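PDB 6G8G: TetR/AcrR family transcriptional regulator from Bradyrhizobium diazoefficiens, which probably acts as a TetR-family transcriptional repressor that responds to flavonoids and is held here in complex with the isoflavonoid genistein. Local coordinates for residues 31-40 and 116-127. Residues are numbered along the deposited sequence; the frame is centred on the assembly and turned at random.
Sequences WQLFLEQGFS and FVRIIANESGRF
Ile119 pushes its CD1 methyl toward helix 23-37, where it meets Trp31 CZ3 at 3.9 Å and rests against the CB atoms of Phe34 and Leu35, while its CG2 branch turns to Phe39 CB. With CG1 anti to the carbonyl carbon (chi1 -70°), the isoleucine can send one branch to the helix and the other to the residues that follow it. Beside it, the CH2 corner of Trp31 comes over the rim of one face of the Phe116 ring, the two planes oblique at 33° and the centroids of the six-membered rings 4.6 Å apart. Past Gln37, where the helix stops, Gly38 turns the chain with a positive phi, and the aromatic contact changes form: Phe39 directs its CD2-CE2 edge at the face of Phe127 in an edge-to-face pair, planes at 87°, with CE2 above the middle of that ring. The outer margin is polar. Ser40 OG donates to Glu123 OE2 at 2.7 Å, and Arg126 NH2 forms a salt bridge to the same oxygen at 2.8 Å. The two donors reach OE2 from opposite faces of the carboxylate, gripping it between the loop after helix 23-37 and the turn after helix 114-121. A glutamine in place of Glu123 would probably weaken both links, leaving Arg126 without its charged mate and Ser40 less firmly tied. Helix 65-82 adjoins both sides, its Phe69 meeting Phe34, Phe39 and Ile119, and its Ile73 and Glu76 touching Phe116; Lys65 adds a cation-pi contact to Phe39. The arrangement thus joins the first helix of the TetR-type DNA-binding domain to helix 114-121 of the ligand-binding domain, an interface through which, as in other TetR regulators, inducer binding may reposition the DNA-binding domain. On its far side, helix 114-121 packs against helix 128-137 and the second subunit.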
# COMPACT_ATOMS: atom_id res chain seq x y z
N TRP A 31 -19.37 -13.09 8.25
CA TRP A 31 -18.12 -12.98 7.50
C TRP A 31 -18.38 -13.44 6.06
O TRP A 31 -18.08 -12.72 5.11
CB TRP A 31 -17.05 -13.81 8.21
CG TRP A 31 -15.74 -13.87 7.61
CD1 TRP A 31 -15.04 -14.99 7.23
CD2 TRP A 31 -14.92 -12.77 7.34
NE1 TRP A 31 -13.81 -14.63 6.72
CE2 TRP A 31 -13.72 -13.27 6.78
CE3 TRP A 31 -15.09 -11.38 7.50
CZ2 TRP A 31 -12.69 -12.44 6.38
CZ3 TRP A 31 -14.07 -10.56 7.11
CH2 TRP A 31 -12.88 -11.09 6.55
N GLN A 32 -18.99 -14.61 5.92
CA GLN A 32 -19.29 -15.16 4.63
C GLN A 32 -20.06 -14.16 3.76
O GLN A 32 -19.71 -13.93 2.61
CB GLN A 32 -20.11 -16.42 4.80
CG GLN A 32 -20.45 -17.15 3.51
CD GLN A 32 -19.27 -17.68 2.72
OE1 GLN A 32 -18.91 -18.85 2.86
NE2 GLN A 32 -18.71 -16.85 1.83
N LEU A 33 -21.11 -13.57 4.30
CA LEU A 33 -21.90 -12.65 3.50
C LEU A 33 -21.17 -11.35 3.16
O LEU A 33 -21.30 -10.83 2.06
CB LEU A 33 -23.21 -12.32 4.21
CG LEU A 33 -24.23 -13.46 4.22
CD1 LEU A 33 -25.38 -13.19 5.17
CD2 LEU A 33 -24.78 -13.67 2.81
N PHE A 34 -20.41 -10.83 4.11
CA PHE A 34 -19.70 -9.61 3.86
C PHE A 34 -18.74 -9.83 2.71
O PHE A 34 -18.57 -8.94 1.87
CB PHE A 34 -18.94 -9.13 5.10
CG PHE A 34 -19.82 -8.69 6.23
CD1 PHE A 34 -21.12 -8.27 6.01
CD2 PHE A 34 -19.35 -8.67 7.50
CE1 PHE A 34 -21.93 -7.89 7.07
CE2 PHE A 34 -20.16 -8.30 8.56
CZ PHE A 34 -21.45 -7.90 8.34
N LEU A 35 -18.09 -10.99 2.63
CA LEU A 35 -17.16 -11.16 1.52
C LEU A 35 -17.87 -11.57 0.25
O LEU A 35 -17.43 -11.15 -0.80
CB LEU A 35 -15.84 -11.88 1.80
CG LEU A 35 -15.76 -12.88 2.90
CD1 LEU A 35 -16.54 -14.11 2.50
CD2 LEU A 35 -14.31 -13.20 3.16
N GLU A 36 -18.98 -12.29 0.31
CA GLU A 36 -19.80 -12.54 -0.90
C GLU A 36 -20.33 -11.23 -1.49
O GLU A 36 -20.06 -10.92 -2.63
CB GLU A 36 -20.99 -13.48 -0.64
CG GLU A 36 -20.70 -14.99 -0.59
CD GLU A 36 -21.89 -15.84 -0.07
OE1 GLU A 36 -21.66 -16.86 0.62
OE2 GLU A 36 -23.05 -15.51 -0.35
N GLN A 37 -20.98 -10.43 -0.66
CA GLN A 37 -21.82 -9.31 -1.11
C GLN A 37 -21.38 -7.90 -0.74
O GLN A 37 -21.94 -6.94 -1.23
CB GLN A 37 -23.18 -9.47 -0.47
CG GLN A 37 -24.08 -10.48 -1.11
CD GLN A 37 -25.18 -10.90 -0.14
OE1 GLN A 37 -25.41 -10.25 0.87
NE2 GLN A 37 -25.85 -12.01 -0.44
N GLY A 38 -20.42 -7.76 0.16
CA GLY A 38 -20.10 -6.45 0.71
C GLY A 38 -20.85 -6.18 2.01
O GLY A 38 -21.80 -6.88 2.38
N PHE A 39 -20.38 -5.16 2.70
CA PHE A 39 -20.91 -4.83 4.00
C PHE A 39 -22.31 -4.21 3.89
O PHE A 39 -23.28 -4.73 4.49
CB PHE A 39 -19.96 -3.88 4.72
CG PHE A 39 -20.45 -3.44 6.07
CD1 PHE A 39 -20.55 -4.34 7.13
CD2 PHE A 39 -20.81 -2.11 6.29
CE1 PHE A 39 -21.01 -3.94 8.36
CE2 PHE A 39 -21.25 -1.70 7.52
CZ PHE A 39 -21.35 -2.62 8.57
N SER A 40 -22.43 -3.13 3.13
CA SER A 40 -23.73 -2.46 2.95
C SER A 40 -24.82 -3.32 2.29
O SER A 40 -25.98 -3.25 2.65
CB SER A 40 -23.55 -1.21 2.11
OG SER A 40 -22.86 -0.22 2.84
N PHE A 116 -10.31 -8.24 4.30
CA PHE A 116 -10.76 -7.12 5.15
C PHE A 116 -10.62 -5.79 4.49
O PHE A 116 -11.52 -4.94 4.54
CB PHE A 116 -10.00 -7.07 6.46
CG PHE A 116 -10.69 -7.77 7.57
CD1 PHE A 116 -11.78 -7.19 8.19
CD2 PHE A 116 -10.28 -9.02 7.96
CE1 PHE A 116 -12.45 -7.81 9.18
CE2 PHE A 116 -10.95 -9.65 8.97
CZ PHE A 116 -12.04 -9.04 9.58
N VAL A 117 -9.46 -5.61 3.89
CA VAL A 117 -9.18 -4.33 3.29
C VAL A 117 -10.12 -4.14 2.10
O VAL A 117 -10.57 -3.02 1.81
CB VAL A 117 -7.72 -4.25 2.85
CG1 VAL A 117 -7.48 -3.00 2.01
CG2 VAL A 117 -6.81 -4.29 4.07
N ARG A 118 -10.39 -5.22 1.39
CA ARG A 118 -11.26 -5.13 0.27
C ARG A 118 -12.62 -4.68 0.74
O ARG A 118 -13.19 -3.75 0.19
CB ARG A 118 -11.40 -6.47 -0.43
CG ARG A 118 -11.49 -6.26 -1.89
CD ARG A 118 -11.69 -7.61 -2.54
NE ARG A 118 -10.44 -7.98 -3.19
CZ ARG A 118 -9.74 -9.09 -2.99
NH1 ARG A 118 -10.18 -10.05 -2.15
NH2 ARG A 118 -8.60 -9.25 -3.68
N ILE A 119 -13.14 -5.35 1.75
CA ILE A 119 -14.45 -5.04 2.27
C ILE A 119 -14.56 -3.60 2.74
O ILE A 119 -15.54 -2.94 2.40
CB ILE A 119 -14.83 -5.96 3.42
CG1 ILE A 119 -15.08 -7.36 2.88
CG2 ILE A 119 -16.09 -5.46 4.09
CD1 ILE A 119 -15.10 -8.41 3.97
N ILE A 120 -13.56 -3.11 3.47
CA ILE A 120 -13.60 -1.73 3.93
C ILE A 120 -13.42 -0.69 2.80
O ILE A 120 -14.12 0.34 2.75
CB ILE A 120 -12.55 -1.51 5.01
CG1 ILE A 120 -12.91 -2.34 6.21
CG2 ILE A 120 -12.51 -0.03 5.39
CD1 ILE A 120 -11.73 -2.65 7.11
N ALA A 121 -12.48 -0.96 1.90
CA ALA A 121 -12.22 -0.06 0.80
C ALA A 121 -13.43 0.10 -0.10
O ALA A 121 -13.64 1.16 -0.69
CB ALA A 121 -11.05 -0.56 -0.01
N ASN A 122 -14.18 -0.98 -0.25
CA ASN A 122 -15.29 -1.00 -1.18
C ASN A 122 -16.45 -0.18 -0.62
O ASN A 122 -17.41 0.11 -1.31
CB ASN A 122 -15.66 -2.45 -1.60
CG ASN A 122 -14.73 -3.00 -2.70
OD1 ASN A 122 -13.55 -2.63 -2.82
ND2 ASN A 122 -15.28 -3.88 -3.52
N GLU A 123 -16.33 0.24 0.65
CA GLU A 123 -17.29 1.15 1.24
C GLU A 123 -17.03 2.63 0.90
O GLU A 123 -17.82 3.51 1.24
CB GLU A 123 -17.33 0.96 2.76
CG GLU A 123 -18.00 -0.34 3.21
CD GLU A 123 -19.21 -0.81 2.34
OE1 GLU A 123 -19.11 -1.90 1.78
OE2 GLU A 123 -20.25 -0.14 2.18
N SER A 124 -15.92 2.92 0.23
CA SER A 124 -15.69 4.27 -0.31
C SER A 124 -15.84 5.34 0.79
O SER A 124 -16.41 6.40 0.55
CB SER A 124 -16.66 4.55 -1.46
OG SER A 124 -16.75 3.45 -2.36
N GLY A 125 -15.34 5.03 1.98
CA GLY A 125 -15.26 5.99 3.06
C GLY A 125 -16.54 6.28 3.82
O GLY A 125 -16.59 7.25 4.55
N ARG A 126 -17.57 5.47 3.68
CA ARG A 126 -18.80 5.70 4.43
C ARG A 126 -18.79 5.13 5.84
O ARG A 126 -19.78 5.27 6.56
CB ARG A 126 -20.00 5.06 3.73
CG ARG A 126 -20.26 5.48 2.31
CD ARG A 126 -21.67 5.11 1.83
NE ARG A 126 -21.50 4.43 0.55
CZ ARG A 126 -21.30 3.12 0.42
NH1 ARG A 126 -21.09 2.59 -0.78
NH2 ARG A 126 -21.33 2.32 1.49
N PHE A 127 -17.74 4.41 6.23
CA PHE A 127 -17.69 3.87 7.57
C PHE A 127 -16.34 4.17 8.20
O PHE A 127 -15.61 3.27 8.55
CB PHE A 127 -18.06 2.38 7.59
CG PHE A 127 -19.52 2.13 7.23
CD1 PHE A 127 -20.53 2.39 8.15
CD2 PHE A 127 -19.89 1.68 5.96
CE1 PHE A 127 -21.88 2.20 7.83
CE2 PHE A 127 -21.24 1.49 5.63
CZ PHE A 127 -22.23 1.75 6.56